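PDB 4Y9V: particle-associated lyase from Acinetobacter bacteriophage AP22, which probably cleaves the capsular polysaccharide of Acinetobacter baumannii as a trimeric tailspike lyase, and binds a capsular saccharide. Local coordinates for residues V344-G356 with S363-C375. Sequence-based numbering, arbitrary orientation.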
loop_
_atom_site.group_PDB
_atom_site.type_symbol
_atom_site.label_atom_id
_atom_site.label_comp_id
_atom_site.label_asym_id
_atom_site.label_seq_id
_atom_site.Cartn_x
_atom_site.Cartn_y
_atom_site.Cartn_z
ATOM N N VAL A 344 0.995 -10.417 -5.487
ATOM C CA VAL A 344 0.016 -9.344 -5.288
ATOM C C VAL A 344 -0.020 -8.439 -6.531
ATOM O O VAL A 344 1.012 -8.098 -7.099
ATOM C CB VAL A 344 0.331 -8.514 -4.039
ATOM C CG1 VAL A 344 1.752 -7.983 -4.030
ATOM C CG2 VAL A 344 -0.713 -7.373 -3.814
ATOM N N TYR A 345 -1.241 -8.044 -6.867
ATOM C CA TYR A 345 -1.540 -6.881 -7.706
ATOM C C TYR A 345 -2.073 -5.780 -6.786
ATOM O O TYR A 345 -3.062 -6.004 -6.071
ATOM C CB TYR A 345 -2.559 -7.173 -8.785
ATOM C CG TYR A 345 -2.137 -8.109 -9.888
ATOM C CD1 TYR A 345 -1.553 -7.638 -11.054
ATOM C CD2 TYR A 345 -2.330 -9.485 -9.783
ATOM C CE1 TYR A 345 -1.175 -8.501 -12.071
ATOM C CE2 TYR A 345 -1.973 -10.355 -10.792
ATOM C CZ TYR A 345 -1.388 -9.863 -11.953
ATOM O OH TYR A 345 -1.038 -10.663 -13.018
ATOM N N ASP A 346 -1.423 -4.622 -6.797
ATOM C CA ASP A 346 -1.760 -3.493 -5.914
ATOM C C ASP A 346 -1.949 -2.256 -6.747
ATOM O O ASP A 346 -1.126 -1.924 -7.605
ATOM C CB ASP A 346 -0.629 -3.285 -4.908
ATOM C CG ASP A 346 -0.940 -2.253 -3.835
ATOM O OD1 ASP A 346 -2.063 -2.178 -3.354
ATOM O OD2 ASP A 346 -0.001 -1.581 -3.372
ATOM N N HIS A 347 -3.066 -1.527 -6.538
ATOM C CA HIS A 347 -3.290 -0.274 -7.289
ATOM C C HIS A 347 -3.280 -0.536 -8.785
ATOM O O HIS A 347 -2.790 0.281 -9.575
ATOM C CB HIS A 347 -2.317 0.838 -6.847
ATOM C CG HIS A 347 -2.737 1.483 -5.537
ATOM N ND1 HIS A 347 -2.261 1.327 -4.286
ATOM C CD2 HIS A 347 -3.774 2.351 -5.425
ATOM C CE1 HIS A 347 -2.976 2.132 -3.443
ATOM N NE2 HIS A 347 -3.894 2.725 -4.131
ATOM N N CYS A 348 -3.866 -1.653 -9.204
ATOM C CA CYS A 348 -4.011 -2.021 -10.610
ATOM C C CYS A 348 -5.476 -1.961 -11.019
ATOM O O CYS A 348 -6.377 -1.960 -10.177
ATOM C CB CYS A 348 -3.472 -3.425 -10.866
ATOM S SG CYS A 348 -1.692 -3.621 -10.603
ATOM N N THR A 349 -5.693 -1.939 -12.324
ATOM C CA THR A 349 -7.019 -2.032 -12.906
ATOM C C THR A 349 -7.041 -3.267 -13.807
ATOM O O THR A 349 -6.096 -3.491 -14.573
ATOM C CB THR A 349 -7.339 -0.772 -13.717
ATOM O OG1 THR A 349 -7.406 0.325 -12.784
ATOM C CG2 THR A 349 -8.677 -0.874 -14.436
ATOM N N THR A 350 -8.135 -4.031 -13.723
ATOM C CA THR A 350 -8.294 -5.227 -14.550
ATOM C C THR A 350 -9.769 -5.449 -14.790
ATOM O O THR A 350 -10.619 -5.148 -13.953
ATOM C CB THR A 350 -7.650 -6.454 -13.872
ATOM O OG1 THR A 350 -7.857 -7.610 -14.697
ATOM C CG2 THR A 350 -8.107 -6.695 -12.464
ATOM N N ASN A 351 -10.081 -6.047 -15.947
ATOM C CA ASN A 351 -11.372 -6.730 -16.128
ATOM C C ASN A 351 -11.171 -8.177 -15.675
ATOM O O ASN A 351 -10.346 -8.894 -16.253
ATOM C CB ASN A 351 -11.891 -6.664 -17.557
ATOM C CG ASN A 351 -10.969 -7.236 -18.616
ATOM O OD1 ASN A 351 -9.851 -6.739 -18.795
ATOM N ND2 ASN A 351 -11.417 -8.240 -19.319
ATOM N N TYR A 352 -11.904 -8.553 -14.624
ATOM C CA TYR A 352 -11.866 -9.890 -14.034
ATOM C C TYR A 352 -10.499 -10.144 -13.386
ATOM O O TYR A 352 -9.567 -9.363 -13.480
ATOM C CB TYR A 352 -12.284 -10.965 -15.042
ATOM C CG TYR A 352 -12.816 -12.278 -14.534
ATOM C CD1 TYR A 352 -13.874 -12.328 -13.629
ATOM C CD2 TYR A 352 -12.348 -13.490 -15.022
ATOM C CE1 TYR A 352 -14.435 -13.535 -13.205
ATOM C CE2 TYR A 352 -12.921 -14.685 -14.654
ATOM C CZ TYR A 352 -13.961 -14.715 -13.760
ATOM O OH TYR A 352 -14.528 -15.932 -13.450
ATOM N N ALA A 353 -10.386 -11.281 -12.703
ATOM C CA ALA A 353 -9.158 -11.580 -11.958
ATOM C C ALA A 353 -9.139 -13.062 -11.634
ATOM O O ALA A 353 -10.152 -13.594 -11.175
ATOM C CB ALA A 353 -9.106 -10.770 -10.666
ATOM N N THR A 354 -7.990 -13.703 -11.806
ATOM C CA THR A 354 -7.761 -15.062 -11.357
ATOM C C THR A 354 -6.781 -15.051 -10.180
ATOM O O THR A 354 -5.881 -14.207 -10.100
ATOM C CB THR A 354 -7.257 -15.958 -12.501
ATOM O OG1 THR A 354 -6.085 -15.353 -12.999
ATOM C CG2 THR A 354 -8.302 -16.162 -13.585
ATOM N N PHE A 355 -6.974 -15.980 -9.242
ATOM C CA PHE A 355 -6.367 -15.810 -7.899
ATOM C C PHE A 355 -5.276 -16.797 -7.527
ATOM O O PHE A 355 -4.773 -16.740 -6.411
ATOM C CB PHE A 355 -7.460 -15.796 -6.821
ATOM C CG PHE A 355 -7.361 -14.715 -5.789
ATOM C CD1 PHE A 355 -8.510 -14.361 -5.080
ATOM C CD2 PHE A 355 -6.168 -14.066 -5.460
ATOM C CE1 PHE A 355 -8.466 -13.394 -4.079
ATOM C CE2 PHE A 355 -6.132 -13.102 -4.485
ATOM C CZ PHE A 355 -7.269 -12.762 -3.779
ATOM N N GLY A 356 -4.898 -17.694 -8.441
ATOM C CA GLY A 356 -3.760 -18.543 -8.203
ATOM C C GLY A 356 -3.953 -19.559 -7.089
ATOM O O GLY A 356 -5.043 -19.962 -6.726
ATOM N N SER A 363 -5.107 -5.815 -3.979
ATOM C CA SER A 363 -5.346 -4.719 -3.039
ATOM C C SER A 363 -5.443 -3.406 -3.798
ATOM O O SER A 363 -4.700 -3.163 -4.743
ATOM C CB SER A 363 -4.243 -4.643 -1.984
ATOM O OG SER A 363 -2.951 -4.579 -2.566
ATOM N N ASN A 364 -6.364 -2.552 -3.346
ATOM C CA ASN A 364 -6.476 -1.208 -3.909
ATOM C C ASN A 364 -6.682 -1.240 -5.435
ATOM O O ASN A 364 -6.265 -0.282 -6.108
ATOM C CB ASN A 364 -5.260 -0.347 -3.546
ATOM C CG ASN A 364 -5.091 -0.285 -2.043
ATOM O OD1 ASN A 364 -5.985 0.140 -1.337
ATOM N ND2 ASN A 364 -3.928 -0.767 -1.592
ATOM N N CYS A 365 -7.308 -2.271 -5.934
ATOM C CA CYS A 365 -7.505 -2.432 -7.370
ATOM C C CYS A 365 -8.925 -2.037 -7.788
ATOM O O CYS A 365 -9.862 -2.180 -7.008
ATOM C CB CYS A 365 -7.299 -3.890 -7.811
ATOM S SG CYS A 365 -5.567 -4.463 -7.743
ATOM N N ASP A 366 -9.040 -1.632 -9.043
ATOM C CA ASP A 366 -10.308 -1.452 -9.730
ATOM C C ASP A 366 -10.544 -2.728 -10.533
ATOM O O ASP A 366 -9.757 -3.015 -11.443
ATOM C CB ASP A 366 -10.270 -0.253 -10.688
ATOM C CG ASP A 366 -10.372 1.092 -10.017
ATOM O OD1 ASP A 366 -10.249 2.090 -10.739
ATOM O OD2 ASP A 366 -10.632 1.098 -8.797
ATOM N N ILE A 367 -11.582 -3.480 -10.173
ATOM C CA ILE A 367 -11.830 -4.785 -10.774
ATOM C C ILE A 367 -13.220 -4.772 -11.400
ATOM O O ILE A 367 -14.230 -4.659 -10.713
ATOM C CB ILE A 367 -11.708 -5.942 -9.766
ATOM C CG1 ILE A 367 -10.361 -5.889 -9.015
ATOM C CG2 ILE A 367 -11.899 -7.269 -10.497
ATOM C CD1 ILE A 367 -10.216 -6.901 -7.929
ATOM N N TYR A 368 -13.239 -4.892 -12.739
ATOM C CA TYR A 368 -14.477 -4.929 -13.491
ATOM C C TYR A 368 -15.012 -6.361 -13.606
ATOM O O TYR A 368 -14.276 -7.308 -13.872
ATOM C CB TYR A 368 -14.320 -4.361 -14.906
ATOM C CG TYR A 368 -13.961 -2.900 -14.916
ATOM C CD1 TYR A 368 -14.873 -1.880 -14.791
ATOM C CD2 TYR A 368 -12.638 -2.576 -15.075
ATOM C CE1 TYR A 368 -14.500 -0.517 -14.795
ATOM C CE2 TYR A 368 -12.227 -1.268 -15.088
ATOM C CZ TYR A 368 -13.157 -0.260 -14.939
ATOM O OH TYR A 368 -12.737 1.053 -14.982
ATOM N N GLU A 369 -16.316 -6.494 -13.468
ATOM C CA GLU A 369 -16.963 -7.779 -13.610
ATOM C C GLU A 369 -16.820 -8.281 -15.037
ATOM O O GLU A 369 -16.973 -7.507 -15.995
ATOM C CB GLU A 369 -18.452 -7.619 -13.267
ATOM C CG GLU A 369 -19.146 -8.956 -13.068
ATOM C CD GLU A 369 -20.646 -8.904 -12.878
ATOM O OE1 GLU A 369 -21.273 -7.877 -13.177
ATOM O OE2 GLU A 369 -21.165 -9.965 -12.485
ATOM N N ARG A 370 -16.592 -9.581 -15.215
ATOM C CA ARG A 370 -16.650 -10.167 -16.556
ATOM C C ARG A 370 -18.103 -10.230 -17.041
ATOM O O ARG A 370 -19.069 -10.227 -16.249
ATOM C CB ARG A 370 -16.003 -11.551 -16.604
ATOM C CG ARG A 370 -16.756 -12.651 -15.834
ATOM C CD ARG A 370 -16.329 -14.026 -16.262
ATOM N NE ARG A 370 -17.128 -15.009 -15.530
ATOM C CZ ARG A 370 -17.050 -16.324 -15.682
ATOM N NH1 ARG A 370 -16.214 -16.843 -16.575
ATOM N NH2 ARG A 370 -17.785 -17.118 -14.943
ATOM N N GLU A 371 -18.281 -10.337 -18.350
ATOM C CA GLU A 371 -19.610 -10.494 -18.927
ATOM C C GLU A 371 -20.315 -11.724 -18.399
ATOM O O GLU A 371 -21.542 -11.730 -18.212
ATOM C CB GLU A 371 -19.561 -10.513 -20.451
ATOM C CG GLU A 371 -19.010 -9.216 -21.065
ATOM C CD GLU A 371 -19.807 -8.002 -20.659
ATOM O OE1 GLU A 371 -21.034 -7.946 -20.943
ATOM O OE2 GLU A 371 -19.308 -7.111 -19.973
ATOM N N GLY A 372 -19.537 -12.788 -18.152
ATOM C CA GLY A 372 -20.056 -14.058 -17.679
ATOM C C GLY A 372 -20.360 -14.140 -16.177
ATOM O O GLY A 372 -20.650 -15.245 -15.706
ATOM N N GLN A 373 -20.312 -13.017 -15.492
ATOM C CA GLN A 373 -20.617 -12.803 -14.068
ATOM C C GLN A 373 -19.388 -13.021 -13.179
ATOM O O GLN A 373 -18.614 -13.973 -13.349
ATOM C CB GLN A 373 -21.742 -13.657 -13.494
ATOM C CG GLN A 373 -23.056 -13.537 -14.257
ATOM C CD GLN A 373 -24.217 -14.040 -13.449
ATOM O OE1 GLN A 373 -24.057 -14.637 -12.368
ATOM N NE2 GLN A 373 -25.433 -13.826 -13.958
ATOM N N GLY A 374 -19.285 -12.160 -12.181
ATOM C CA GLY A 374 -18.261 -12.249 -11.151
ATOM C C GLY A 374 -17.044 -11.382 -11.474
ATOM O O GLY A 374 -16.723 -11.081 -12.617
ATOM N N CYS A 375 -16.322 -10.991 -10.384
ATOM C CA CYS A 375 -15.100 -10.223 -10.482
ATOM C C CYS A 375 -13.823 -11.007 -10.252
ATOM O O CYS A 375 -12.802 -10.698 -10.878
ATOM C CB CYS A 375 -15.126 -9.058 -9.492
ATOM S SG CYS A 375 -16.251 -7.697 -9.976
HETATM O O HOH W 1 -6.778 1.039 -8.554
HETATM O O HOH W 2 -9.160 2.258 -13.355
HETATM O O HOH W 3 -16.747 -15.686 -11.994
#
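D346 and T349–N351 pair in parallel with S363 and D366–Y368, a worked example of how successive coils of a right-handed parallel beta-helix stack. The backbone ladder runs from S363 N on Y345 O to Y352 N on Y368 O (2.8 Å), and T350 is held through both its N and its O. Strands 349–351 and 366–368 run nearly parallel, their axes 4.8 Å apart.

At the bend between the strands, polar side chains join in. D346 OD1 accepts two bonds: N364 ND2 reaches its syn lone pair at 2.9 Å, while S363 OG comes from above the carboxylate plane at 2.7 Å. Both H347 and N364 have positive phi, and their side chains stack, with N364 CB 3.3 Å from the H347 ring centroid, over the face, and the amide 17° from the ring plane. A water links T349 OG1 to D366 OD1, which also forms a salt bridge with R342 of a second subunit.

Beyond the strands, R370 CG sits between its backbone N and carbonyl carbon (chi1 68°), and from there the chain runs extended over one face of the Y352 ring, with CD 3.7 Å from the ring centroid in a CH-pi contact. The guanidinium continues past the rim, 6° from parallel to the ring, and Y352 OH sits over its centre. R370 NE donates to Q373 O (2.8 Å), which helps fix the rotation of that group.

Inside the coil, C365 SG packs against C348 CB and accepts a long bond from C348 N. Strand 323–327 flanks 349–351 and strand 391–394 flanks 366–368, so the pair occupies the middle of a longer parallel stack.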